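Side-chain contacts in UDP-N-Acetylglucosamine 2-Epimerase (PDB 1V4V), which probably interconverts UDP-N-acetylglucosamine and UDP-N-acetylmannosamine as a homodimeric UDP-N-acetylglucosamine 2-epimerase of the GT-B clan: residues 44-47 against 48-51; 131-134 against 135-138; 226-229 against 230-233. All coordinates share one frame; numbering follows the deposited sequence.

Contact 1. Residues 44-47 against 48-51; sequences HREQ and LRQA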
loop_
_atom_site.group_PDB
_atom_site.type_symbol
_atom_site.label_atom_id
_atom_site.label_comp_id
_atom_site.label_asym_id
_atom_site.label_seq_id
_atom_site.Cartn_x
_atom_site.Cartn_y
_atom_site.Cartn_z
ATOM N N HIS A 44 0.544 21.236 -13.350
ATOM C CA HIS A 44 0.481 22.684 -13.499
ATOM C C HIS A 44 1.377 23.427 -12.520
ATOM O O HIS A 44 0.914 23.946 -11.507
ATOM C CB HIS A 44 -0.970 23.138 -13.344
ATOM C CG HIS A 44 -1.936 22.328 -14.152
ATOM N ND1 HIS A 44 -1.876 22.255 -15.526
ATOM C CD2 HIS A 44 -2.963 21.532 -13.774
ATOM C CE1 HIS A 44 -2.826 21.445 -15.962
ATOM N NE2 HIS A 44 -3.498 20.994 -14.921
ATOM N N ARG A 45 2.665 23.473 -12.845
ATOM C CA ARG A 45 3.667 24.135 -12.019
ATOM C C ARG A 45 3.302 25.572 -11.665
ATOM O O ARG A 45 3.186 25.922 -10.492
ATOM C CB ARG A 45 5.018 24.102 -12.741
ATOM C CG ARG A 45 6.149 24.838 -12.041
ATOM C CD ARG A 45 7.472 24.590 -12.760
ATOM N NE ARG A 45 8.572 25.368 -12.198
ATOM C CZ ARG A 45 8.728 26.678 -12.369
ATOM N NH1 ARG A 45 7.853 27.363 -13.093
ATOM N NH2 ARG A 45 9.758 27.302 -11.815
ATOM N N GLU A 46 3.117 26.399 -12.686
ATOM C CA GLU A 46 2.788 27.805 -12.488
ATOM C C GLU A 46 1.489 27.990 -11.707
ATOM O O GLU A 46 1.381 28.884 -10.867
ATOM C CB GLU A 46 2.688 28.508 -13.846
ATOM C CG GLU A 46 2.787 30.026 -13.787
ATOM C CD GLU A 46 4.038 30.503 -13.068
ATOM O OE1 GLU A 46 4.051 30.488 -11.819
ATOM O OE2 GLU A 46 5.012 30.882 -13.753
ATOM N N GLN A 47 0.509 27.136 -11.980
ATOM C CA GLN A 47 -0.783 27.211 -11.307
ATOM C C GLN A 47 -0.667 26.926 -9.812
ATOM O O GLN A 47 -1.217 27.657 -8.987
ATOM C CB GLN A 47 -1.757 26.218 -11.947
ATOM C CG GLN A 47 -3.158 26.245 -11.364
ATOM C CD GLN A 47 -4.065 25.202 -11.986
ATOM O OE1 GLN A 47 -3.817 24.001 -11.876
ATOM N NE2 GLN A 47 -5.123 25.658 -12.648
ATOM N N LEU A 48 0.050 25.861 -9.469
ATOM C CA LEU A 48 0.236 25.480 -8.073
ATOM C C LEU A 48 1.179 26.470 -7.393
ATOM O O LEU A 48 1.062 26.747 -6.199
ATOM C CB LEU A 48 0.808 24.063 -7.996
ATOM C CG LEU A 48 0.809 23.368 -6.634
ATOM C CD1 LEU A 48 -0.585 23.403 -6.031
ATOM C CD2 LEU A 48 1.281 21.933 -6.806
ATOM N N ARG A 49 2.109 27.004 -8.174
ATOM C CA ARG A 49 3.079 27.973 -7.684
ATOM C C ARG A 49 2.369 29.214 -7.155
ATOM O O ARG A 49 2.772 29.792 -6.146
ATOM C CB ARG A 49 4.024 28.362 -8.820
ATOM C CG ARG A 49 5.485 28.090 -8.544
ATOM C CD ARG A 49 6.251 27.960 -9.844
ATOM N NE ARG A 49 7.682 27.798 -9.620
ATOM C CZ ARG A 49 8.490 28.774 -9.220
ATOM N NH1 ARG A 49 8.007 29.990 -9.002
ATOM N NH2 ARG A 49 9.781 28.532 -9.031
ATOM N N GLN A 50 1.307 29.612 -7.845
ATOM C CA GLN A 50 0.540 30.788 -7.458
ATOM C C GLN A 50 -0.341 30.504 -6.246
ATOM O O GLN A 50 -0.618 31.398 -5.445
ATOM C CB GLN A 50 -0.329 31.252 -8.629
ATOM C CG GLN A 50 -0.689 32.722 -8.573
ATOM C CD GLN A 50 0.539 33.608 -8.639
ATOM O OE1 GLN A 50 1.277 33.593 -9.626
ATOM N NE2 GLN A 50 0.770 34.383 -7.584
ATOM N N ALA A 51 -0.779 29.256 -6.114
ATOM C CA ALA A 51 -1.624 28.860 -4.996
ATOM C C ALA A 51 -0.840 28.912 -3.689
ATOM O O ALA A 51 -1.358 29.330 -2.655
ATOM C CB ALA A 51 -2.166 27.458 -5.228
#
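Arg45 and Arg49, one helical turn apart, run side by side and point the same way, and their guanidinium groups overlap. Arg49 NE sits above the centre of the Arg45 group, 3.1 Å from Arg45 CZ, and the two planes are turned 33° from each other. The terminal nitrogens come as close as 3.0 Å, Arg45 NH2 to Arg49 NH2, although both are donors. Lower down, Arg45 CG packs against Arg49 CD at 3.8 Å. Arg45 reaches this position with CG anti to its backbone nitrogen (chi1 176°) and an extended chain. Beside the pair, Glu46 bends at chi2 and lays OE1 3.7 Å from Arg49 CB, touching the aliphatic part of the arginine. The backbone fixes the spacing: Leu48 N hydrogen-bonds to the carbonyl oxygen of the N-cap residue His44, and Arg49 N to Arg45 O at 2.8 Å. On another side of the helix, Gln47, Leu48 and Ala51 meet Arg15 of helix 15-29. The closeness of the like charges is probably eased by Glu59, whose OE1 forms a salt bridge with Arg49 NE and a long, weak ion pair with Arg45 NE, a carboxylate shared between the two arginines.

Contact 2. Residues 131-134 against 135-138; sequences KEPF and PEEA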
loop_
_atom_site.group_PDB
_atom_site.type_symbol
_atom_site.label_atom_id
_atom_site.label_comp_id
_atom_site.label_asym_id
_atom_site.label_seq_id
_atom_site.Cartn_x
_atom_site.Cartn_y
_atom_site.Cartn_z
ATOM N N LYS A 131 -13.125 -1.388 -5.890
ATOM C CA LYS A 131 -13.646 -1.010 -7.204
ATOM C C LYS A 131 -14.263 0.384 -7.188
ATOM O O LYS A 131 -14.478 0.985 -8.243
ATOM C CB LYS A 131 -14.697 -2.020 -7.680
ATOM C CG LYS A 131 -14.168 -3.428 -7.862
ATOM C CD LYS A 131 -15.254 -4.375 -8.355
ATOM C CE LYS A 131 -14.706 -5.782 -8.562
ATOM N NZ LYS A 131 -15.750 -6.717 -9.080
ATOM N N GLU A 132 -14.544 0.896 -5.994
ATOM C CA GLU A 132 -15.144 2.219 -5.863
ATOM C C GLU A 132 -14.763 2.897 -4.551
ATOM O O GLU A 132 -15.194 2.478 -3.476
ATOM C CB GLU A 132 -16.667 2.116 -5.952
ATOM C CG GLU A 132 -17.378 3.458 -5.872
ATOM C CD GLU A 132 -16.950 4.408 -6.974
ATOM O OE1 GLU A 132 -17.107 4.048 -8.162
ATOM O OE2 GLU A 132 -16.458 5.513 -6.657
ATOM N N PRO A 133 -13.959 3.970 -4.626
ATOM C CA PRO A 133 -13.412 4.547 -5.856
ATOM C C PRO A 133 -12.162 3.831 -6.372
ATOM O O PRO A 133 -11.329 3.361 -5.592
ATOM C CB PRO A 133 -13.117 5.983 -5.446
ATOM C CG PRO A 133 -12.634 5.802 -4.044
ATOM C CD PRO A 133 -13.650 4.829 -3.468
ATOM N N PHE A 134 -12.047 3.751 -7.692
ATOM C CA PHE A 134 -10.903 3.113 -8.335
ATOM C C PHE A 134 -10.125 4.197 -9.070
ATOM O O PHE A 134 -10.708 4.983 -9.820
ATOM C CB PHE A 134 -11.375 2.063 -9.345
ATOM C CG PHE A 134 -10.270 1.496 -10.192
ATOM C CD1 PHE A 134 -9.438 0.495 -9.697
ATOM C CD2 PHE A 134 -10.041 1.982 -11.474
ATOM C CE1 PHE A 134 -8.398 -0.011 -10.465
ATOM C CE2 PHE A 134 -8.999 1.483 -12.256
ATOM C CZ PHE A 134 -8.175 0.481 -11.749
ATOM N N PRO A 135 -8.799 4.251 -8.880
ATOM C CA PRO A 135 -7.961 3.381 -8.046
ATOM C C PRO A 135 -7.642 3.978 -6.671
ATOM O O PRO A 135 -6.762 3.484 -5.967
ATOM C CB PRO A 135 -6.709 3.231 -8.892
ATOM C CG PRO A 135 -6.540 4.632 -9.414
ATOM C CD PRO A 135 -7.963 5.026 -9.819
ATOM N N GLU A 136 -8.365 5.027 -6.289
ATOM C CA GLU A 136 -8.123 5.718 -5.020
ATOM C C GLU A 136 -8.137 4.892 -3.741
ATOM O O GLU A 136 -7.282 5.087 -2.878
ATOM C CB GLU A 136 -9.095 6.896 -4.868
ATOM C CG GLU A 136 -8.816 8.062 -5.809
ATOM C CD GLU A 136 -9.443 7.894 -7.183
ATOM O OE1 GLU A 136 -9.267 8.802 -8.022
ATOM O OE2 GLU A 136 -10.112 6.867 -7.428
ATOM N N GLU A 137 -9.107 3.995 -3.593
ATOM C CA GLU A 137 -9.162 3.165 -2.391
ATOM C C GLU A 137 -7.886 2.323 -2.319
ATOM O O GLU A 137 -7.268 2.194 -1.258
ATOM C CB GLU A 137 -10.390 2.244 -2.417
ATOM C CG GLU A 137 -10.430 1.236 -1.262
ATOM C CD GLU A 137 -10.909 1.828 0.056
ATOM O OE1 GLU A 137 -10.862 3.066 0.233
ATOM O OE2 GLU A 137 -11.323 1.034 0.934
ATOM N N ALA A 138 -7.491 1.748 -3.453
ATOM C CA ALA A 138 -6.276 0.941 -3.487
ATOM C C ALA A 138 -5.077 1.840 -3.216
ATOM O O ALA A 138 -4.195 1.492 -2.433
ATOM C CB ALA A 138 -6.119 0.262 -4.849
HETATM O O HOH W 1 -9.437 1.393 -5.733
#
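At the entrance to helix 136-146, the loop residues Pro133 and Phe134 fold against the first turn, with Pro135 in the N-cap position. Pro133 O accepts a nearly straight hydrogen bond from Glu137 N (3.1 Å, 170° at the hydrogen). The same oxygen takes a second bond from a water at 2.7 Å, and this water in turn accepts from Ala138 N; the loop carbonyl thus serves one amide directly and a second through the water. Pro133 CG also rests on Glu136 CB at 3.8 Å. The Phe134 ring lies with one face against Pro135 CB in a CH-pi contact, the carbon 4.0 Å from the ring centroid and 11° off its normal. A cis peptide between the two residues and a Phe134 CG anti to the backbone nitrogen (chi1 172°) put the ring there. Phe134 also meets Phe112 and Leu113 of the second subunit. Glu137 ties the turn back to the preceding loop through Ser127 N and Gly128 N, besides its salt bridge with Arg140. The loop thus leads through a cis proline at the N-cap position into helix 136-146, beside the second subunit of the dimer.

Contact 3. Residues 226-229 against 230-233; sequences EAFP and HLTF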
loop_
_atom_site.group_PDB
_atom_site.type_symbol
_atom_site.label_atom_id
_atom_site.label_comp_id
_atom_site.label_asym_id
_atom_site.label_seq_id
_atom_site.Cartn_x
_atom_site.Cartn_y
_atom_site.Cartn_z
ATOM N N GLU A 226 -33.692 44.671 4.025
ATOM C CA GLU A 226 -34.508 45.839 4.336
ATOM C C GLU A 226 -34.778 45.955 5.837
ATOM O O GLU A 226 -34.940 47.055 6.365
ATOM C CB GLU A 226 -35.822 45.766 3.561
ATOM C CG GLU A 226 -35.616 45.756 2.058
ATOM C CD GLU A 226 -36.904 45.560 1.292
ATOM O OE1 GLU A 226 -37.617 44.573 1.572
ATOM O OE2 GLU A 226 -37.197 46.389 0.405
ATOM N N ALA A 227 -34.803 44.818 6.526
ATOM C CA ALA A 227 -35.057 44.809 7.966
ATOM C C ALA A 227 -33.820 45.148 8.801
ATOM O O ALA A 227 -33.936 45.428 9.998
ATOM C CB ALA A 227 -35.608 43.440 8.392
ATOM N N PHE A 228 -32.644 45.110 8.175
ATOM C CA PHE A 228 -31.378 45.397 8.853
ATOM C C PHE A 228 -30.552 46.394 8.046
ATOM O O PHE A 228 -29.493 46.057 7.518
ATOM C CB PHE A 228 -30.585 44.099 9.029
ATOM C CG PHE A 228 -31.248 43.121 9.940
ATOM C CD1 PHE A 228 -31.107 43.236 11.317
ATOM C CD2 PHE A 228 -32.070 42.124 9.425
ATOM C CE1 PHE A 228 -31.784 42.366 12.174
ATOM C CE2 PHE A 228 -32.750 41.253 10.275
ATOM C CZ PHE A 228 -32.605 41.378 11.645
ATOM N N PRO A 229 -31.026 47.642 7.949
ATOM C CA PRO A 229 -30.338 48.695 7.199
ATOM C C PRO A 229 -28.902 48.987 7.625
ATOM O O PRO A 229 -28.112 49.482 6.830
ATOM C CB PRO A 229 -31.259 49.908 7.382
ATOM C CG PRO A 229 -31.931 49.639 8.693
ATOM C CD PRO A 229 -32.243 48.167 8.593
ATOM N N HIS A 230 -28.559 48.681 8.871
ATOM C CA HIS A 230 -27.207 48.951 9.353
ATOM C C HIS A 230 -26.198 47.862 9.026
ATOM O O HIS A 230 -25.010 48.004 9.321
ATOM C CB HIS A 230 -27.219 49.191 10.864
ATOM C CG HIS A 230 -28.010 50.389 11.277
ATOM N ND1 HIS A 230 -27.833 51.630 10.698
ATOM C CD2 HIS A 230 -28.972 50.547 12.214
ATOM C CE1 HIS A 230 -28.652 52.495 11.262
ATOM N NE2 HIS A 230 -29.356 51.864 12.186
ATOM N N LEU A 231 -26.668 46.769 8.431
ATOM C CA LEU A 231 -25.786 45.673 8.051
ATOM C C LEU A 231 -25.582 45.693 6.549
ATOM O O LEU A 231 -26.469 46.093 5.802
ATOM C CB LEU A 231 -26.403 44.318 8.424
ATOM C CG LEU A 231 -26.792 44.083 9.878
ATOM C CD1 LEU A 231 -27.299 42.645 10.032
ATOM C CD2 LEU A 231 -25.600 44.323 10.771
ATOM N N THR A 232 -24.413 45.254 6.103
ATOM C CA THR A 232 -24.147 45.191 4.676
ATOM C C THR A 232 -24.025 43.727 4.288
ATOM O O THR A 232 -23.210 43.000 4.845
ATOM C CB THR A 232 -22.862 45.918 4.307
ATOM O OG1 THR A 232 -23.014 47.312 4.606
ATOM C CG2 THR A 232 -22.563 45.740 2.816
ATOM N N PHE A 233 -24.852 43.305 3.338
ATOM C CA PHE A 233 -24.859 41.922 2.868
ATOM C C PHE A 233 -23.985 41.803 1.629
ATOM O O PHE A 233 -24.286 42.386 0.590
ATOM C CB PHE A 233 -26.302 41.486 2.578
ATOM C CG PHE A 233 -27.189 41.501 3.801
ATOM C CD1 PHE A 233 -27.645 42.705 4.333
ATOM C CD2 PHE A 233 -27.500 40.313 4.463
ATOM C CE1 PHE A 233 -28.394 42.736 5.509
ATOM C CE2 PHE A 233 -28.247 40.323 5.641
ATOM C CZ PHE A 233 -28.698 41.541 6.171
#
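The chain reverses through a type I beta turn from Phe228 to Leu231, closed by a hydrogen bond from Leu231 N to Phe228 O of 3.1 Å and 163° at the hydrogen. The donor stands well above the carbonyl plane, 50° out of it, so this bond does not use a lone pair direction. Across the turn, the side chains of its first and last residues lie side by side and point the same way. Leu231 CD1 is the touching branch: it meets Phe228 CB at 3.7 Å and Phe228 CG at 4.0 Å, at the base of the ring and oblique to it. In Leu231, CG lies anti to the carbonyl carbon (chi1 -56°), and the next torsion carries CD1 to the phenylalanine. Phe233, two residues further on, completes the apolar cluster. Its CZ comes within 4.3 Å of Phe228 CB, a looser contact than that of the leucine, while Phe228 O lies at the edge of the Phe233 ring, near its plane and 4.0 Å from CE1. The carbonyl that closes the turn therefore also borders an aromatic edge. Pro229 and His230 are the two central residues of the turn, both exposed.

Leu332 of helix 321-332 touches both Phe228 and Leu231, and Lys329 of the same helix also touches Phe228. Phe233 continues inward to Val224 and Ala225 of helix 214-227 and to the ring of Phe257. A tight turn between helix 214-227 and strand 232-236, packed with apolar side chains, is typical of the helix-to-strand connection in a beta-alpha-beta unit of a Rossmann-like domain.

Overall arrangement
Along the chain the three contacts follow in series, and none touches another. Contacts 1 and 2 belong to the half built round the seven-stranded parallel sheet, their centres about 27 Å apart: contact 1 lies on helix 45-53, between strands 34-40 and 61-62, and contact 2 opens helix 136-146, which follows strand 118-121 and precedes 149-152. Contact 3 belongs to the six-stranded sheet, leading from helix 214-227 into strand 232-236; its centre is about 39 Å from that of contact 1 and about 49 Å from that of contact 2. Contacts 2 and 3 lie on opposite sides of the chain's centre. They thus sample both Rossmann-like domains of the GT-B fold, and contact 2 alone meets the second subunit.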